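Local coordinates for tailspike protein (Acinetobacter phage vB_ApiP_P1, PDB 6E1R) that probably binds and hydrolyses the capsular polysaccharide of Acinetobacter baumannii, as the tailspike with which the phage meets its host, at residues A[113-123]-A[142-153]. Residues are numbered along the deposited sequence; the frame is centred on the assembly and turned at random.
Sequences VDFDLRVNTTT and RSITATADIPIF
Arg142 wraps its side chain against Val113 and Asp116, at the bend 113-116. CG leaves anti to the backbone N (chi1 180°), and the chain then folds back at chi2 and chi3. CB only approaches Val113 O; Arg142 CG packs on Val113 CG1 at 3.7 Å, and CD lies between Val113 O and Phe115 C. Arg142 NE donates to Val113 O over 3.0 Å, above the carbonyl plane, and CZ sits against the Asp114 carbonyl. Arg142 NH1 forms a salt bridge with Asp116 OD1 at 3.0 Å, while NH2 forms a second, with Asp134 OD1, outside the two segments. Val113 O and Asp116 OD1 both lie at the guanidinium edge, and Phe115 CA sits over one face, toward its rim.

Asp116 OD1 has a second donor: Ser143 N arrives at 2.9 Å, practically straight (179°). It comes from the face of the carboxylate opposite to that met by NH1, so two bonds hold one oxygen.

Downstream, strands 117-119 and 142-146 run parallel. Leu117 and Val119 each donate to and accept from residues 143-147, the last bond running from Thr147 N, just past the strand's end, to Val119 O at 2.7 Å. Val119 CG2 touches Ile144 CG2 on the face that carries Leu117, Val119 and Ile144; on the face of Arg118 and Thr145, the guanidinium lies with one face over Thr145 CG2. One water joins Leu117 O, Ser143 OG and Thr145 OG1. Thr123 N reaches Ile152 O at 3.2 Å, where the chain turns a corner.

This is consistent with successive coils of the right-handed parallel beta-helix found in many phage tailspikes; Val119 and Thr123 touch helix 94-106. The chemistry implies a division of labour: backbone bonds and aliphatic contacts set the coil spacing, whereas the arginine, bonded to two carboxylates and a carbonyl, probably has its positive charge stabilised.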
loop_
_atom_site.group_PDB
_atom_site.type_symbol
_atom_site.label_atom_id
_atom_site.label_comp_id
_atom_site.label_asym_id
_atom_site.label_seq_id
_atom_site.Cartn_x
_atom_site.Cartn_y
_atom_site.Cartn_z
ATOM N N VAL A 113 17.683 -14.919 25.507
ATOM C CA VAL A 113 19.133 -14.780 25.531
ATOM C C VAL A 113 19.448 -13.586 26.422
ATOM O O VAL A 113 19.148 -12.440 26.073
ATOM C CB VAL A 113 19.711 -14.599 24.121
ATOM C CG1 VAL A 113 21.228 -14.701 24.152
ATOM C CG2 VAL A 113 19.121 -15.625 23.171
ATOM N N ASP A 114 20.054 -13.853 27.577
ATOM C CA ASP A 114 20.273 -12.832 28.591
ATOM C C ASP A 114 21.677 -12.241 28.569
ATOM O O ASP A 114 21.923 -11.251 29.266
ATOM C CB ASP A 114 19.959 -13.400 29.982
ATOM C CG ASP A 114 20.560 -14.772 30.200
ATOM O OD1 ASP A 114 20.850 -15.461 29.199
ATOM O OD2 ASP A 114 20.723 -15.168 31.374
ATOM N N PHE A 115 22.599 -12.818 27.800
ATOM C CA PHE A 115 23.894 -12.194 27.569
ATOM C C PHE A 115 24.378 -12.589 26.181
ATOM O O PHE A 115 23.923 -13.580 25.603
ATOM C CB PHE A 115 24.920 -12.577 28.647
ATOM C CG PHE A 115 25.437 -13.984 28.532
ATOM C CD1 PHE A 115 24.732 -15.044 29.078
ATOM C CD2 PHE A 115 26.641 -14.244 27.899
ATOM C CE1 PHE A 115 25.211 -16.336 28.982
ATOM C CE2 PHE A 115 27.124 -15.534 27.797
ATOM C CZ PHE A 115 26.409 -16.582 28.341
ATOM N N ASP A 116 25.310 -11.801 25.650
ATOM C CA ASP A 116 25.762 -12.002 24.279
ATOM C C ASP A 116 26.506 -13.324 24.156
ATOM O O ASP A 116 27.430 -13.606 24.926
ATOM C CB ASP A 116 26.652 -10.842 23.832
ATOM C CG ASP A 116 25.909 -9.518 23.795
ATOM O OD1 ASP A 116 24.667 -9.534 23.666
ATOM O OD2 ASP A 116 26.568 -8.461 23.892
ATOM N N LEU A 117 26.108 -14.129 23.177
ATOM C CA LEU A 117 26.680 -15.449 22.970
ATOM C C LEU A 117 27.710 -15.423 21.848
ATOM O O LEU A 117 27.640 -14.605 20.927
ATOM C CB LEU A 117 25.583 -16.465 22.644
ATOM C CG LEU A 117 24.487 -16.628 23.698
ATOM C CD1 LEU A 117 23.512 -17.722 23.297
ATOM C CD2 LEU A 117 25.093 -16.919 25.059
ATOM N N ARG A 118 28.672 -16.339 21.939
ATOM C CA ARG A 118 29.683 -16.541 20.910
ATOM C C ARG A 118 29.746 -18.029 20.607
ATOM O O ARG A 118 29.953 -18.839 21.516
ATOM C CB ARG A 118 31.047 -16.020 21.373
ATOM C CG ARG A 118 31.046 -14.544 21.743
ATOM C CD ARG A 118 32.428 -14.065 22.152
ATOM N NE ARG A 118 33.333 -13.951 21.014
ATOM C CZ ARG A 118 33.400 -12.888 20.219
ATOM N NH1 ARG A 118 32.610 -11.844 20.435
ATOM N NH2 ARG A 118 34.254 -12.868 19.205
ATOM N N VAL A 119 29.569 -18.389 19.338
ATOM C CA VAL A 119 29.419 -19.780 18.928
ATOM C C VAL A 119 30.390 -20.080 17.795
ATOM O O VAL A 119 30.625 -19.237 16.922
ATOM C CB VAL A 119 27.966 -20.103 18.508
ATOM C CG1 VAL A 119 27.023 -19.947 19.692
ATOM C CG2 VAL A 119 27.524 -19.212 17.354
ATOM N N ASN A 120 30.963 -21.284 17.819
ATOM C CA ASN A 120 31.824 -21.761 16.747
ATOM C C ASN A 120 31.242 -22.980 16.049
ATOM O O ASN A 120 31.854 -23.490 15.104
ATOM C CB ASN A 120 33.227 -22.097 17.274
ATOM C CG ASN A 120 33.227 -23.260 18.248
ATOM O OD1 ASN A 120 32.189 -23.640 18.787
ATOM N ND2 ASN A 120 34.403 -23.831 18.481
ATOM N N THR A 121 30.086 -23.466 16.496
ATOM C CA THR A 121 29.398 -24.586 15.875
ATOM C C THR A 121 27.942 -24.206 15.647
ATOM O O THR A 121 27.336 -23.514 16.471
ATOM C CB THR A 121 29.492 -25.842 16.757
ATOM O OG1 THR A 121 30.870 -26.184 16.951
ATOM C CG2 THR A 121 28.768 -27.019 16.119
ATOM N N THR A 122 27.390 -24.652 14.521
ATOM C CA THR A 122 26.039 -24.270 14.147
ATOM C C THR A 122 25.015 -24.878 15.101
ATOM O O THR A 122 25.286 -25.841 15.825
ATOM C CB THR A 122 25.727 -24.700 12.713
ATOM O OG1 THR A 122 24.466 -24.147 12.315
ATOM C CG2 THR A 122 25.664 -26.216 12.608
ATOM N N THR A 123 23.821 -24.295 15.089
ATOM C CA THR A 123 22.688 -24.782 15.866
ATOM C C THR A 123 21.504 -24.966 14.933
ATOM O O THR A 123 21.000 -23.989 14.368
ATOM C CB THR A 123 22.333 -23.810 16.995
ATOM O OG1 THR A 123 23.507 -23.099 17.412
ATOM C CG2 THR A 123 21.731 -24.549 18.164
ATOM N N ARG A 142 20.707 -7.587 22.131
ATOM C CA ARG A 142 21.308 -8.869 22.477
ATOM C C ARG A 142 21.862 -9.542 21.226
ATOM O O ARG A 142 21.121 -9.807 20.275
ATOM C CB ARG A 142 20.270 -9.759 23.158
ATOM C CG ARG A 142 20.782 -11.125 23.564
ATOM C CD ARG A 142 21.797 -11.033 24.695
ATOM N NE ARG A 142 21.269 -10.347 25.873
ATOM C CZ ARG A 142 21.765 -9.214 26.362
ATOM N NH1 ARG A 142 22.812 -8.640 25.784
ATOM N NH2 ARG A 142 21.221 -8.659 27.436
ATOM N N SER A 143 23.164 -9.813 21.227
ATOM C CA SER A 143 23.871 -10.246 20.031
ATOM C C SER A 143 24.328 -11.694 20.144
ATOM O O SER A 143 24.562 -12.211 21.239
ATOM C CB SER A 143 25.083 -9.349 19.758
ATOM O OG SER A 143 26.107 -9.570 20.710
ATOM N N ILE A 144 24.447 -12.343 18.987
ATOM C CA ILE A 144 25.028 -13.675 18.861
ATOM C C ILE A 144 26.109 -13.593 17.792
ATOM O O ILE A 144 25.812 -13.290 16.630
ATOM C CB ILE A 144 23.982 -14.740 18.487
ATOM C CG1 ILE A 144 22.866 -14.797 19.531
ATOM C CG2 ILE A 144 24.644 -16.102 18.338
ATOM C CD1 ILE A 144 21.874 -15.920 19.303
ATOM N N THR A 145 27.351 -13.866 18.177
ATOM C CA THR A 145 28.499 -13.747 17.289
ATOM C C THR A 145 28.987 -15.129 16.875
ATOM O O THR A 145 29.072 -16.043 17.701
ATOM C CB THR A 145 29.636 -12.971 17.964
ATOM O OG1 THR A 145 29.141 -11.713 18.439
ATOM C CG2 THR A 145 30.771 -12.718 16.982
ATOM N N ALA A 146 29.310 -15.275 15.591
ATOM C CA ALA A 146 29.843 -16.518 15.046
ATOM C C ALA A 146 31.363 -16.407 14.989
ATOM O O ALA A 146 31.904 -15.589 14.238
ATOM C CB ALA A 146 29.259 -16.803 13.665
ATOM N N THR A 147 32.045 -17.229 15.782
ATOM C CA THR A 147 33.498 -17.227 15.855
ATOM C C THR A 147 34.147 -18.124 14.807
ATOM O O THR A 147 35.364 -18.335 14.857
ATOM C CB THR A 147 33.956 -17.646 17.255
ATOM O OG1 THR A 147 33.384 -18.916 17.589
ATOM C CG2 THR A 147 33.524 -16.612 18.286
ATOM N N ALA A 148 33.369 -18.653 13.866
ATOM C CA ALA A 148 33.894 -19.451 12.770
ATOM C C ALA A 148 33.103 -19.134 11.509
ATOM O O ALA A 148 32.095 -18.424 11.543
ATOM C CB ALA A 148 33.837 -20.951 13.083
ATOM N N ASP A 149 33.572 -19.668 10.380
ATOM C CA ASP A 149 32.890 -19.485 9.100
ATOM C C ASP A 149 31.741 -20.490 8.978
ATOM O O ASP A 149 31.722 -21.373 8.122
ATOM C CB ASP A 149 33.879 -19.624 7.950
ATOM C CG ASP A 149 33.310 -19.149 6.629
ATOM O OD1 ASP A 149 32.203 -18.569 6.631
ATOM O OD2 ASP A 149 33.968 -19.359 5.589
ATOM N N ILE A 150 30.764 -20.330 9.867
ATOM C CA ILE A 150 29.635 -21.257 9.952
ATOM C C ILE A 150 28.355 -20.472 10.162
ATOM O O ILE A 150 28.351 -19.385 10.753
ATOM C CB ILE A 150 29.812 -22.274 11.101
ATOM C CG1 ILE A 150 30.193 -21.561 12.403
ATOM C CG2 ILE A 150 30.853 -23.321 10.737
ATOM C CD1 ILE A 150 29.031 -21.321 13.346
ATOM N N PRO A 151 27.235 -21.012 9.679
ATOM C CA PRO A 151 25.939 -20.385 9.967
ATOM C C PRO A 151 25.608 -20.494 11.448
ATOM O O PRO A 151 25.764 -21.554 12.056
ATOM C CB PRO A 151 24.957 -21.187 9.105
ATOM C CG PRO A 151 25.631 -22.504 8.897
ATOM C CD PRO A 151 27.097 -22.195 8.814
ATOM N N ILE A 152 25.159 -19.379 12.030
ATOM C CA ILE A 152 24.767 -19.380 13.438
ATOM C C ILE A 152 23.617 -20.354 13.662
ATOM O O ILE A 152 23.625 -21.148 14.610
ATOM C CB ILE A 152 24.401 -17.956 13.893
ATOM C CG1 ILE A 152 25.643 -17.062 13.886
ATOM C CG2 ILE A 152 23.757 -17.980 15.269
ATOM C CD1 ILE A 152 25.370 -15.635 14.302
ATOM N N PHE A 153 22.617 -20.311 12.787
ATOM C CA PHE A 153 21.516 -21.262 12.794
ATOM C C PHE A 153 21.476 -21.995 11.463
ATOM O O PHE A 153 21.746 -21.408 10.410
ATOM C CB PHE A 153 20.171 -20.573 13.059
ATOM C CG PHE A 153 19.993 -20.116 14.480
ATOM C CD1 PHE A 153 19.614 -21.013 15.464
ATOM C CD2 PHE A 153 20.196 -18.791 14.830
ATOM C CE1 PHE A 153 19.445 -20.601 16.772
ATOM C CE2 PHE A 153 20.030 -18.372 16.136
ATOM C CZ PHE A 153 19.653 -19.277 17.110
HETATM O O HOH W 1 27.863 -12.013 20.810
HETATM O O HOH W 2 31.222 -9.412 18.627
#